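Local coordinates for TCP pilus virulence regulatory protein (Vibrio cholerae, PDB 4MLO) that activates transcription of virulence genes as an AraC-family regulator, and holds a fatty acid, palmitoleic acid, in a pocket that probably tunes its DNA binding, at residues S56-K62 / D113-C119; D123-L127 / F147-F151; N28-M32 / I162-D166; L61-S65 / M171-S175. The contacts are given in a common frame with arbitrary orientation. Where two conformers were deposited one is given. Residue numbers count along the deposited sequence, not the author numbering.

Contact 1 (S56-K62 / D113-C119); sequences SSIILLK and DLLLWNC
Strands 57-61 and 114-118 pair antiparallel at one side of the five-stranded sheet of the cupin-like domain, 114-118 being outermost and 57-61 lying between it and strand 31-35. The case illustrates an edge strand added by a main-chain ladder backed by aliphatic contact: the short axes approach to 4.6 Å at 156°, with residues 57-62 and 114-119 extended and Ser56 (psi 1°) and Asp113 (psi -14°) turning at the ends. Ile58-Trp117 and Leu60-Leu115 are hydrogen-bonded pairs, through Ile58 N to Trp117 O (2.8 Å), Trp117 N to Ile58 O (2.8 Å), Leu60 N to Leu115 O (2.7 Å) and Leu115 N to Leu60 O (2.9 Å). Cys119 N to Ser56 O (2.8 Å) and Lys62 N to Asp113 O (3.1 Å) extend the ladder beyond both strand ends. Between them fall the non-hydrogen-bonded pairs Ser57-Asn118, Ile59-Leu116 and Leu61-Leu114. On their face Ile59 (m, m) puts CD1 3.3 Å from Leu116 CD1 (chi1 t), and Leu61 CD2 lies 3.6 Å from Leu114 CG; Leu61 also lines the palmitoleic acid pocket. The other face carries Ile58, Leu60, Leu115 and Trp117, covered by helices 121-131 and 141-159; Ile58 CG1 meets Cys119 SG at 3.3 Å. The Lys62 NZ to Asp113 OD2 salt bridge is long (3.8 Å), and NZ also makes a weak hydrogen bond to Ile162 O, so cohesion probably rests mainly on main-chain bonds and aliphatic contact.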
loop_
_atom_site.group_PDB
_atom_site.type_symbol
_atom_site.label_atom_id
_atom_site.label_comp_id
_atom_site.label_asym_id
_atom_site.label_seq_id
_atom_site.Cartn_x
_atom_site.Cartn_y
_atom_site.Cartn_z
ATOM N N SER A 56 -1.743 -18.036 6.523
ATOM C CA SER A 56 -2.809 -17.959 5.526
ATOM C C SER A 56 -3.614 -16.665 5.598
ATOM O O SER A 56 -4.567 -16.495 4.825
ATOM C CB SER A 56 -3.748 -19.155 5.667
ATOM O OG SER A 56 -3.125 -20.319 5.156
ATOM N N SER A 57 -3.277 -15.764 6.507
ATOM C CA SER A 57 -3.972 -14.485 6.614
ATOM C C SER A 57 -3.377 -13.505 5.609
ATOM O O SER A 57 -2.194 -13.156 5.702
ATOM C CB SER A 57 -3.840 -13.922 8.030
ATOM O OG SER A 57 -4.272 -14.829 9.037
ATOM N N ILE A 58 -4.197 -13.027 4.675
ATOM C CA ILE A 58 -3.779 -12.007 3.721
ATOM C C ILE A 58 -4.326 -10.662 4.182
ATOM O O ILE A 58 -5.541 -10.528 4.412
ATOM C CB ILE A 58 -4.293 -12.320 2.301
ATOM C CG1 ILE A 58 -3.900 -13.721 1.853
ATOM C CG2 ILE A 58 -3.776 -11.269 1.298
ATOM C CD1 ILE A 58 -2.424 -13.964 1.766
ATOM N N ILE A 59 -3.448 -9.659 4.256
ATOM C CA ILE A 59 -3.841 -8.285 4.540
ATOM C C ILE A 59 -3.782 -7.514 3.231
ATOM O O ILE A 59 -2.772 -7.553 2.521
ATOM C CB ILE A 59 -2.935 -7.625 5.590
ATOM C CG1 ILE A 59 -2.838 -8.521 6.847
ATOM C CG2 ILE A 59 -3.461 -6.250 5.932
ATOM C CD1 ILE A 59 -4.142 -8.704 7.571
ATOM N N LEU A 60 -4.870 -6.835 2.904
ATOM C CA LEU A 60 -4.948 -6.031 1.700
ATOM C C LEU A 60 -4.974 -4.567 2.097
ATOM O O LEU A 60 -5.802 -4.168 2.921
ATOM C CB LEU A 60 -6.202 -6.379 0.908
ATOM C CG LEU A 60 -6.290 -7.810 0.367
ATOM C CD1 LEU A 60 -6.886 -8.769 1.417
ATOM C CD2 LEU A 60 -7.069 -7.850 -0.915
ATOM N N LEU A 61 -4.163 -3.755 1.429
ATOM C CA LEU A 61 -4.107 -2.319 1.705
ATOM C C LEU A 61 -4.557 -1.561 0.462
ATOM O O LEU A 61 -4.035 -1.786 -0.640
ATOM C CB LEU A 61 -2.700 -1.866 2.122
ATOM C CG LEU A 61 -2.077 -2.583 3.336
ATOM C CD1 LEU A 61 -0.695 -2.024 3.599
ATOM C CD2 LEU A 61 -2.955 -2.422 4.559
ATOM N N LYS A 62 -5.520 -0.659 0.640
ATOM C CA LYS A 62 -6.123 0.038 -0.494
ATOM C C LYS A 62 -5.227 1.167 -0.989
ATOM O O LYS A 62 -4.637 1.922 -0.206
ATOM C CB LYS A 62 -7.489 0.599 -0.104
ATOM C CG LYS A 62 -8.256 1.110 -1.277
ATOM C CD LYS A 62 -9.455 1.909 -0.847
ATOM C CE LYS A 62 -10.368 1.109 -0.008
ATOM N NZ LYS A 62 -11.620 1.896 0.229
ATOM N N ASP A 113 -9.943 0.528 4.628
ATOM C CA ASP A 113 -8.659 0.644 3.930
ATOM C C ASP A 113 -7.730 -0.534 4.160
ATOM O O ASP A 113 -6.695 -0.642 3.476
ATOM C CB ASP A 113 -7.891 1.901 4.392
ATOM C CG ASP A 113 -8.522 3.192 3.929
ATOM O OD1 ASP A 113 -8.384 4.201 4.650
ATOM O OD2 ASP A 113 -9.144 3.205 2.850
ATOM N N LEU A 114 -8.021 -1.365 5.151
ATOM C CA LEU A 114 -7.166 -2.496 5.492
ATOM C C LEU A 114 -8.086 -3.690 5.698
ATOM O O LEU A 114 -8.951 -3.666 6.579
ATOM C CB LEU A 114 -6.325 -2.197 6.744
ATOM C CG LEU A 114 -5.294 -3.233 7.192
ATOM C CD1 LEU A 114 -4.256 -2.550 8.084
ATOM C CD2 LEU A 114 -5.898 -4.408 7.935
ATOM N N LEU A 115 -7.949 -4.701 4.848
ATOM C CA LEU A 115 -8.886 -5.816 4.804
ATOM C C LEU A 115 -8.111 -7.113 5.006
ATOM O O LEU A 115 -6.935 -7.211 4.657
ATOM C CB LEU A 115 -9.666 -5.829 3.486
ATOM C CG LEU A 115 -10.351 -4.510 3.061
ATOM C CD1 LEU A 115 -11.009 -4.697 1.710
ATOM C CD2 LEU A 115 -11.392 -4.064 4.060
ATOM N N LEU A 116 -8.746 -8.060 5.690
ATOM C CA LEU A 116 -8.193 -9.384 5.951
ATOM C C LEU A 116 -8.952 -10.442 5.157
ATOM O O LEU A 116 -10.190 -10.422 5.093
ATOM C CB LEU A 116 -8.271 -9.699 7.455
ATOM C CG LEU A 116 -7.828 -11.080 7.954
ATOM C CD1 LEU A 116 -6.349 -11.078 8.279
ATOM C CD2 LEU A 116 -8.642 -11.501 9.167
ATOM N N TRP A 117 -8.222 -11.388 4.572
ATOM C CA TRP A 117 -8.834 -12.590 4.019
ATOM C C TRP A 117 -8.082 -13.816 4.524
ATOM O O TRP A 117 -6.863 -13.914 4.355
ATOM C CB TRP A 117 -8.864 -12.567 2.492
ATOM C CG TRP A 117 -9.565 -13.758 1.953
ATOM C CD1 TRP A 117 -8.989 -14.899 1.478
ATOM C CD2 TRP A 117 -10.993 -13.954 1.842
ATOM N NE1 TRP A 117 -9.953 -15.780 1.072
ATOM C CE2 TRP A 117 -11.193 -15.229 1.288
ATOM C CE3 TRP A 117 -12.112 -13.165 2.151
ATOM C CZ2 TRP A 117 -12.465 -15.748 1.046
ATOM C CZ3 TRP A 117 -13.382 -13.678 1.905
ATOM C CH2 TRP A 117 -13.546 -14.959 1.356
ATOM N N ASN A 118 -8.806 -14.737 5.151
ATOM C CA ASN A 118 -8.231 -16.005 5.596
ATOM C C ASN A 118 -8.289 -17.007 4.449
ATOM O O ASN A 118 -9.379 -17.428 4.034
ATOM C CB ASN A 118 -8.970 -16.504 6.829
ATOM C CG ASN A 118 -8.677 -15.664 8.059
ATOM O OD1 ASN A 118 -7.519 -15.483 8.443
ATOM N ND2 ASN A 118 -9.727 -15.153 8.689
ATOM N N CYS A 119 -7.121 -17.388 3.934
ATOM C CA CYS A 119 -7.031 -18.143 2.686
ATOM C C CYS A 119 -7.278 -19.634 2.858
ATOM O O CYS A 119 -6.934 -20.229 3.882
ATOM C CB CYS A 119 -5.648 -18.008 2.066
ATOM S SG CYS A 119 -5.420 -16.518 1.173
#

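Contact 2 (D123-L127 / F147-F151); sequences DIAVL and FFSGF
Asp123 opens the first segment, a piece of helix 121-131 that faces a piece of helix 141-159 with its axis 12.2 Å away at closest approach and the N-to-C directions 130° apart. Both backbones are regular alpha helix, as Leu127 N to Asp123 O (3.2 Å) and Phe151 N to Phe147 O (2.8 Å) record. At such a separation the backbones cannot touch, and large side chains, chiefly the phenylalanine rings, fill the gap. The carboxylate of Asp123 (chi1 m) sits beside two rings, OD2 3.4 Å from Phe147 CE1 and OD1 4.1 Å from Phe151 CE1, while its charge is met by a salt bridge to Lys154, further along the second helix. One turn on, Val126 (chi1 t) points toward the partner and lays CG1 over the face of Phe147, 3.8 Å from the ring centroid and 7° off its normal, a CH-pi contact. Leu127 (m, t) follows: its CD2 reaches Phe147 CE2 at 4.1 Å, at that ring's edge, and Phe148 CZ at 3.9 Å, while CD1 comes within 4.3 Å of Phe151 CE1. Phe147 and Phe151 (both chi1 t) point toward helix 121-131; Phe148 (m) starts sideways but brings its ring end nearer. Met32, from strand 31-35, touches Leu127, Phe148 and Phe151. Helices 121-131 and 141-159 thus pack against each other over the sheet that carries strand 31-35, as part of the helical cover of the cupin-like domain.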
loop_
_atom_site.group_PDB
_atom_site.type_symbol
_atom_site.label_atom_id
_atom_site.label_comp_id
_atom_site.label_asym_id
_atom_site.label_seq_id
_atom_site.Cartn_x
_atom_site.Cartn_y
_atom_site.Cartn_z
ATOM N N ASP A 123 -5.500 -20.869 -2.668
ATOM C CA ASP A 123 -5.266 -19.432 -2.832
ATOM C C ASP A 123 -3.890 -19.019 -2.317
ATOM O O ASP A 123 -3.194 -18.218 -2.959
ATOM C CB ASP A 123 -6.357 -18.626 -2.114
ATOM C CG ASP A 123 -7.675 -18.568 -2.889
ATOM O OD1 ASP A 123 -8.692 -18.153 -2.284
ATOM O OD2 ASP A 123 -7.709 -18.953 -4.080
ATOM N N ILE A 124 -3.487 -19.513 -1.145
ATOM C CA ILE A 124 -2.191 -19.095 -0.613
ATOM C C ILE A 124 -1.074 -19.669 -1.475
ATOM O O ILE A 124 0.006 -19.072 -1.600
ATOM C CB ILE A 124 -2.070 -19.488 0.879
ATOM C CG1 ILE A 124 -0.931 -18.722 1.561
ATOM C CG2 ILE A 124 -1.862 -20.983 1.057
ATOM C CD1 ILE A 124 -1.161 -17.227 1.654
ATOM N N ALA A 125 -1.329 -20.797 -2.136
ATOM C CA ALA A 125 -0.330 -21.361 -3.034
ATOM C C ALA A 125 -0.079 -20.447 -4.225
ATOM O O ALA A 125 1.076 -20.238 -4.618
ATOM C CB ALA A 125 -0.773 -22.749 -3.502
ATOM N N VAL A 126 -1.140 -19.882 -4.811
ATOM C CA VAL A 126 -0.960 -19.022 -5.979
ATOM C C VAL A 126 -0.215 -17.749 -5.589
ATOM O O VAL A 126 0.719 -17.324 -6.278
ATOM C CB VAL A 126 -2.319 -18.708 -6.635
ATOM C CG1 VAL A 126 -2.170 -17.626 -7.701
ATOM C CG2 VAL A 126 -2.929 -19.991 -7.230
ATOM N N LEU A 127 -0.623 -17.124 -4.482
ATOM C CA LEU A 127 0.018 -15.897 -4.031
ATOM C C LEU A 127 1.494 -16.131 -3.723
ATOM O O LEU A 127 2.349 -15.366 -4.164
ATOM C CB LEU A 127 -0.722 -15.366 -2.809
ATOM C CG LEU A 127 -2.127 -14.823 -3.083
ATOM C CD1 LEU A 127 -2.847 -14.595 -1.774
ATOM C CD2 LEU A 127 -2.074 -13.527 -3.912
ATOM N N PHE A 147 -8.056 -14.918 -11.326
ATOM C CA PHE A 147 -7.742 -15.168 -9.916
ATOM C C PHE A 147 -7.907 -13.901 -9.075
ATOM O O PHE A 147 -8.606 -13.904 -8.048
ATOM C CB PHE A 147 -6.323 -15.708 -9.780
ATOM C CG PHE A 147 -5.920 -15.962 -8.356
ATOM C CD1 PHE A 147 -6.198 -17.171 -7.761
ATOM C CD2 PHE A 147 -5.311 -14.980 -7.603
ATOM C CE1 PHE A 147 -5.849 -17.410 -6.451
ATOM C CE2 PHE A 147 -4.968 -15.216 -6.296
ATOM C CZ PHE A 147 -5.245 -16.440 -5.726
ATOM N N PHE A 148 -7.294 -12.796 -9.513
ATOM C CA PHE A 148 -7.287 -11.575 -8.712
ATOM C C PHE A 148 -8.626 -10.840 -8.742
ATOM O O PHE A 148 -9.027 -10.271 -7.721
ATOM C CB PHE A 148 -6.149 -10.670 -9.157
ATOM C CG PHE A 148 -4.836 -11.043 -8.548
ATOM C CD1 PHE A 148 -4.511 -10.604 -7.273
ATOM C CD2 PHE A 148 -3.949 -11.864 -9.224
ATOM C CE1 PHE A 148 -3.281 -10.948 -6.690
ATOM C CE2 PHE A 148 -2.718 -12.222 -8.645
ATOM C CZ PHE A 148 -2.390 -11.766 -7.384
ATOM N N SER A 149 -9.355 -10.844 -9.866
ATOM C CA SER A 149 -10.695 -10.275 -9.820
ATOM C C SER A 149 -11.596 -11.073 -8.879
ATOM O O SER A 149 -12.358 -10.490 -8.101
ATOM C CB SER A 149 -11.300 -10.182 -11.232
ATOM O OG SER A 149 -11.334 -11.437 -11.868
ATOM N N GLY A 150 -11.520 -12.405 -8.918
ATOM C CA GLY A 150 -12.344 -13.199 -8.017
ATOM C C GLY A 150 -11.934 -13.031 -6.562
ATOM O O GLY A 150 -12.782 -12.999 -5.665
ATOM N N PHE A 151 -10.631 -12.909 -6.312
ATOM C CA PHE A 151 -10.132 -12.716 -4.947
ATOM C C PHE A 151 -10.624 -11.388 -4.375
ATOM O O PHE A 151 -11.190 -11.336 -3.276
ATOM C CB PHE A 151 -8.603 -12.774 -4.945
ATOM C CG PHE A 151 -7.998 -12.936 -3.568
ATOM C CD1 PHE A 151 -7.704 -14.187 -3.074
ATOM C CD2 PHE A 151 -7.760 -11.845 -2.769
ATOM C CE1 PHE A 151 -7.162 -14.330 -1.806
ATOM C CE2 PHE A 151 -7.232 -11.993 -1.511
ATOM C CZ PHE A 151 -6.939 -13.234 -1.037
#

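Contact 3 (N28-M32 / I162-D166); sequences NDYKM and IFITD. With PAM (palmitoleic acid), chain E.
Tyr30 has the most surface buried in this contact, and it shows how one aromatic side chain can tie the chain beside a strand to an irregular linker. It directly precedes Lys31 and Met32, which belong to strand 31-35, and its backbone is extended; its CA is 8.4 Å from that of Ile164 in the irregular segment 162-166. With chi1 at m, the side chain points toward that segment. Phe163 (chi1 t) is next in buried area: the edge of Tyr30 meets its face in an edge-to-face pair, centroids 5.1 Å apart and planes at 60°, with Tyr30 CD2 3.6 Å from Phe163 CZ. Ile164 (m, m) covers a face of the Tyr30 ring by a CH-pi contact, CD1 3.9 Å from the centroid. Thr165 N donates to Tyr30 OH (3.0 Å); one water bridges Tyr30 OH (2.6 Å) to Thr165 O (2.8 Å), a second Tyr30 OH (3.3 Å) to Thr165 OG1 (2.7 Å). Lys31 points away: its NZ donates to O2 of palmitoleic acid (2.9 Å) and is also hydrogen-bonded to Thr85; Tyr12 and Lys230 hydrogen-bond the fatty acid too. Consecutive residues thus serve the linker after helix 141-159 and the carboxylate end of the fatty-acid pocket.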
loop_
_atom_site.group_PDB
_atom_site.type_symbol
_atom_site.label_atom_id
_atom_site.label_comp_id
_atom_site.label_asym_id
_atom_site.label_seq_id
_atom_site.Cartn_x
_atom_site.Cartn_y
_atom_site.Cartn_z
ATOM N N ASN A 28 0.892 3.766 -2.289
ATOM C CA ASN A 28 1.006 4.305 -3.645
ATOM C C ASN A 28 0.309 3.427 -4.670
ATOM O O ASN A 28 -0.126 3.915 -5.723
ATOM C CB ASN A 28 2.477 4.443 -4.026
ATOM C CG ASN A 28 2.654 5.152 -5.337
ATOM O OD1 ASN A 28 2.376 6.326 -5.418
ATOM N ND2 ASN A 28 3.092 4.438 -6.375
ATOM N N ASP A 29 0.239 2.126 -4.397
ATOM C CA ASP A 29 -0.379 1.127 -5.258
ATOM C C ASP A 29 -0.996 0.055 -4.368
ATOM O O ASP A 29 -0.606 -0.093 -3.216
ATOM C CB ASP A 29 0.643 0.481 -6.197
ATOM C CG ASP A 29 0.941 1.363 -7.391
ATOM O OD1 ASP A 29 -0.005 1.653 -8.160
ATOM O OD2 ASP A 29 2.097 1.783 -7.532
ATOM N N TYR A 30 -1.966 -0.691 -4.894
ATOM C CA TYR A 30 -2.610 -1.740 -4.113
ATOM C C TYR A 30 -1.570 -2.730 -3.612
ATOM O O TYR A 30 -0.652 -3.094 -4.346
ATOM C CB TYR A 30 -3.667 -2.483 -4.938
ATOM C CG TYR A 30 -4.829 -1.622 -5.260
ATOM C CD1 TYR A 30 -4.895 -0.946 -6.465
ATOM C CD2 TYR A 30 -5.838 -1.427 -4.331
ATOM C CE1 TYR A 30 -5.982 -0.089 -6.750
ATOM C CE2 TYR A 30 -6.928 -0.597 -4.609
ATOM C CZ TYR A 30 -6.978 0.063 -5.817
ATOM O OH TYR A 30 -8.033 0.895 -6.088
ATOM N N LYS A 31 -1.688 -3.123 -2.334
ATOM C CA LYS A 31 -0.713 -4.027 -1.710
ATOM C C LYS A 31 -1.405 -5.181 -1.010
ATOM O O LYS A 31 -2.511 -5.051 -0.490
ATOM C CB LYS A 31 0.187 -3.295 -0.686
ATOM C CG LYS A 31 1.223 -2.426 -1.363
ATOM C CD LYS A 31 2.079 -1.697 -0.381
ATOM C CE LYS A 31 2.867 -0.622 -1.075
ATOM N NZ LYS A 31 4.015 -1.211 -1.793
ATOM N N MET A 32 -0.716 -6.319 -0.971
ATOM C CA MET A 32 -1.164 -7.477 -0.219
ATOM C C MET A 32 0.050 -7.989 0.535
ATOM O O MET A 32 1.160 -7.963 -0.004
ATOM C CB MET A 32 -1.736 -8.561 -1.133
ATOM C CG MET A 32 -2.920 -8.090 -1.963
ATOM S SD MET A 32 -3.423 -9.266 -3.277
ATOM C CE MET A 32 -4.052 -10.603 -2.282
ATOM N N ILE A 162 -15.821 -1.480 -0.979
ATOM C CA ILE A 162 -15.024 -1.341 -2.195
ATOM C C ILE A 162 -13.552 -1.479 -1.836
ATOM O O ILE A 162 -13.062 -0.824 -0.906
ATOM C CB ILE A 162 -15.297 0.018 -2.861
ATOM C CG1 ILE A 162 -16.731 0.099 -3.394
ATOM C CG2 ILE A 162 -14.295 0.285 -3.998
ATOM C CD1 ILE A 162 -17.047 -0.871 -4.509
ATOM N N PHE A 163 -12.842 -2.334 -2.572
ATOM C CA PHE A 163 -11.388 -2.374 -2.528
ATOM C C PHE A 163 -10.803 -1.679 -3.753
ATOM O O PHE A 163 -10.030 -0.733 -3.609
ATOM C CB PHE A 163 -10.878 -3.819 -2.431
ATOM C CG PHE A 163 -9.377 -3.918 -2.282
ATOM C CD1 PHE A 163 -8.611 -4.559 -3.247
ATOM C CD2 PHE A 163 -8.734 -3.335 -1.191
ATOM C CE1 PHE A 163 -7.248 -4.634 -3.137
ATOM C CE2 PHE A 163 -7.337 -3.405 -1.073
ATOM C CZ PHE A 163 -6.613 -4.069 -2.043
ATOM N N ILE A 164 -11.214 -2.080 -4.955
ATOM C CA ILE A 164 -10.735 -1.421 -6.178
ATOM C C ILE A 164 -11.576 -0.164 -6.396
ATOM O O ILE A 164 -12.709 -0.208 -6.887
ATOM C CB ILE A 164 -10.771 -2.345 -7.397
ATOM C CG1 ILE A 164 -10.001 -3.644 -7.121
ATOM C CG2 ILE A 164 -10.211 -1.612 -8.636
ATOM C CD1 ILE A 164 -8.540 -3.430 -6.701
ATOM N N THR A 165 -10.986 0.968 -6.059
ATOM C CA THR A 165 -11.666 2.253 -6.096
ATOM C C THR A 165 -11.911 2.691 -7.522
ATOM O O THR A 165 -11.174 2.338 -8.437
ATOM C CB THR A 165 -10.837 3.310 -5.368
ATOM O OG1 THR A 165 -10.636 2.882 -4.014
ATOM C CG2 THR A 165 -11.543 4.643 -5.349
ATOM N N ASP A 166 -12.953 3.499 -7.692
ATOM C CA ASP A 166 -13.307 4.011 -9.004
ATOM C C ASP A 166 -12.282 5.014 -9.531
ATOM O O ASP A 166 -11.731 5.833 -8.782
ATOM C CB ASP A 166 -14.674 4.671 -8.945
ATOM C CG ASP A 166 -15.164 5.057 -10.305
ATOM O OD1 ASP A 166 -15.873 4.242 -10.923
ATOM O OD2 ASP A 166 -14.802 6.157 -10.766
HETATM C C1 PAM E . 6.826 -1.565 0.939
HETATM O O1 PAM E . 7.362 -2.655 0.600
HETATM O O2 PAM E . 6.115 -0.910 0.141
HETATM C C2 PAM E . 7.047 -1.005 2.317
HETATM C C3 PAM E . 5.726 -0.804 3.075
HETATM C C4 PAM E . 5.009 -2.143 3.222
HETATM C C5 PAM E . 3.721 -2.036 4.031
HETATM C C6 PAM E . 2.953 -3.358 4.022
HETATM C C7 PAM E . 3.727 -4.502 4.675
HETATM C C8 PAM E . 3.859 -4.290 6.173
HETATM C C9 PAM E . 4.691 -5.378 6.843
HETATM C C10 PAM E . 6.024 -5.453 6.761
HETATM C C11 PAM E . 6.851 -4.473 5.945
HETATM C C12 PAM E . 8.242 -4.226 6.529
HETATM C C13 PAM E . 8.823 -2.981 5.852
HETATM C C14 PAM E . 9.966 -2.318 6.593
HETATM C C15 PAM E . 9.575 -1.897 8.003
HETATM C C16 PAM E . 10.422 -0.756 8.508
HETATM O O HOH W 1 -8.416 1.853 -8.504
HETATM O O HOH W 2 -8.015 3.550 -4.184
#

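Contact 4 (L61-S65 / M171-S175); sequences LKKNS and MEKIS
A type II beta turn from Lys62 to Ser65 meets one turn of helix 170-180, an example of a strand-connecting turn that contacts a helix through side chains. The turn is closed by Ser65 N to Lys62 O (3.2 Å) and reinforced by Ser65 OG to Lys62 O (2.6 Å); Lys63 is at phi/psi -59/140 and Asn64 at 74/9, the positive phi expected at the third position. In the helix, Ser175 N bonds Met171 O (2.9 Å), as does Ser175 OG (2.8 Å). The CA atoms of Asn64 and Glu172 are 6.6 Å apart. Asn64 (chi1 m) points toward the helix and gives a straight hydrogen bond, ND2 to Glu172 OE1, at 2.9 Å; its OD1 is bonded to Tyr26, and CB rests 3.7 Å from Met171 CG. A water donates to Glu172 OE1 (2.8 Å) and weakly to Asn64 OD1 (3.4 Å). Glu172 (t, p) also receives the extended Lys63, NZ to OE1 at 3.4 Å, a salt bridge whose hydrogen bond is weak; Asp88 is the stronger partner of Lys63. Met171 and Ile174 pack on Leu216 of helix 213-230. The result is a largely polar interface between a beta turn of the cupin-like domain and the helical part that follows it.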
loop_
_atom_site.group_PDB
_atom_site.type_symbol
_atom_site.label_atom_id
_atom_site.label_comp_id
_atom_site.label_asym_id
_atom_site.label_seq_id
_atom_site.Cartn_x
_atom_site.Cartn_y
_atom_site.Cartn_z
ATOM N N LEU A 61 -4.163 -3.755 1.429
ATOM C CA LEU A 61 -4.107 -2.319 1.705
ATOM C C LEU A 61 -4.557 -1.561 0.462
ATOM O O LEU A 61 -4.035 -1.786 -0.640
ATOM C CB LEU A 61 -2.700 -1.866 2.122
ATOM C CG LEU A 61 -2.077 -2.583 3.336
ATOM C CD1 LEU A 61 -0.695 -2.024 3.599
ATOM C CD2 LEU A 61 -2.955 -2.422 4.559
ATOM N N LYS A 62 -5.520 -0.659 0.640
ATOM C CA LYS A 62 -6.123 0.038 -0.494
ATOM C C LYS A 62 -5.227 1.167 -0.989
ATOM O O LYS A 62 -4.637 1.922 -0.206
ATOM C CB LYS A 62 -7.489 0.599 -0.104
ATOM C CG LYS A 62 -8.256 1.110 -1.277
ATOM C CD LYS A 62 -9.455 1.909 -0.847
ATOM C CE LYS A 62 -10.368 1.109 -0.008
ATOM N NZ LYS A 62 -11.620 1.896 0.229
ATOM N N LYS A 63 -5.146 1.296 -2.307
ATOM C CA LYS A 63 -4.400 2.385 -2.912
ATOM C C LYS A 63 -4.969 3.716 -2.456
ATOM O O LYS A 63 -6.189 3.870 -2.318
ATOM C CB LYS A 63 -4.477 2.285 -4.435
ATOM C CG LYS A 63 -3.592 3.281 -5.146
ATOM C CD LYS A 63 -3.779 3.255 -6.665
ATOM C CE LYS A 63 -2.863 4.271 -7.304
ATOM N NZ LYS A 63 -3.102 4.469 -8.761
ATOM N N ASN A 64 -4.059 4.659 -2.200
ATOM C CA ASN A 64 -4.316 6.042 -1.773
ATOM C C ASN A 64 -4.766 6.126 -0.330
ATOM O O ASN A 64 -5.151 7.192 0.133
ATOM C CB ASN A 64 -5.326 6.766 -2.670
ATOM C CG ASN A 64 -4.800 6.966 -4.067
ATOM O OD1 ASN A 64 -3.621 7.241 -4.274
ATOM N ND2 ASN A 64 -5.665 6.778 -5.049
ATOM N N SER A 65 -4.696 5.029 0.415
ATOM C CA SER A 65 -5.010 5.127 1.819
ATOM C C SER A 65 -3.788 5.647 2.577
ATOM O O SER A 65 -2.664 5.607 2.087
ATOM C CB SER A 65 -5.451 3.772 2.379
ATOM O OG SER A 65 -4.421 2.792 2.268
ATOM N N MET A 171 -9.493 11.509 -4.324
ATOM C CA MET A 171 -8.183 11.285 -3.739
ATOM C C MET A 171 -7.191 10.831 -4.786
ATOM O O MET A 171 -6.014 11.219 -4.753
ATOM C CB MET A 171 -8.241 10.258 -2.611
ATOM C CG MET A 171 -6.900 10.071 -1.895
ATOM S SD MET A 171 -6.325 11.545 -0.979
ATOM C CE MET A 171 -4.755 10.922 -0.358
ATOM N N GLU A 172 -7.638 9.985 -5.712
ATOM C CA GLU A 172 -6.761 9.568 -6.804
ATOM C C GLU A 172 -6.384 10.771 -7.666
ATOM O O GLU A 172 -5.241 10.887 -8.113
ATOM C CB GLU A 172 -7.442 8.465 -7.619
ATOM C CG GLU A 172 -6.809 8.197 -8.970
ATOM C CD GLU A 172 -5.440 7.578 -8.904
ATOM O OE1 GLU A 172 -5.047 7.053 -7.835
ATOM O OE2 GLU A 172 -4.755 7.612 -9.949
ATOM N N LYS A 173 -7.322 11.703 -7.883
ATOM C CA LYS A 173 -6.978 12.894 -8.652
ATOM C C LYS A 173 -5.895 13.711 -7.947
ATOM O O LYS A 173 -4.948 14.180 -8.585
ATOM C CB LYS A 173 -8.217 13.754 -8.890
ATOM C CG LYS A 173 -9.189 13.187 -9.904
ATOM C CD LYS A 173 -10.335 14.176 -10.116
ATOM C CE LYS A 173 -11.469 13.559 -10.910
ATOM N NZ LYS A 173 -10.998 13.043 -12.220
ATOM N N ILE A 174 -6.039 13.911 -6.640
ATOM C CA ILE A 174 -5.040 14.665 -5.879
ATOM C C ILE A 174 -3.698 13.953 -5.912
ATOM O O ILE A 174 -2.666 14.549 -6.219
ATOM C CB ILE A 174 -5.513 14.866 -4.433
ATOM C CG1 ILE A 174 -6.797 15.733 -4.366
ATOM C CG2 ILE A 174 -4.379 15.401 -3.559
ATOM C CD1 ILE A 174 -7.422 15.697 -2.989
ATOM N N SER A 175 -3.690 12.663 -5.553
ATOM C CA SER A 175 -2.451 11.898 -5.493
ATOM C C SER A 175 -1.761 11.828 -6.843
ATOM O O SER A 175 -0.537 11.952 -6.936
ATOM C CB SER A 175 -2.748 10.495 -4.969
ATOM O OG SER A 175 -3.443 10.573 -3.732
HETATM O O HOH W 3 -2.398 7.874 -7.339
#

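Strand 57-61 and the turn after it unite the set. Contacts 1 and 4 share Leu61 and Lys62, and a probable hydrogen bond from Leu61 N to Lys31 O (2.8 Å) brings strand 31-35, and with it contact 3, into the same sheet. Contact 2 covers that sheet, its centre about 12 Å from that of contact 1, where Ile58 meets Ile124 and Leu127, and about 15 Å from contact 3. Contacts 3 and 4, centres about 8 Å apart, cross along the chain, whereas contact 1 closes before contact 2 opens. Contacts 2 and 4 do not touch. The fatty-acid pocket and the helical cover thus meet on one sheet, and the turn after strand 57-61 reaches helix 170-180.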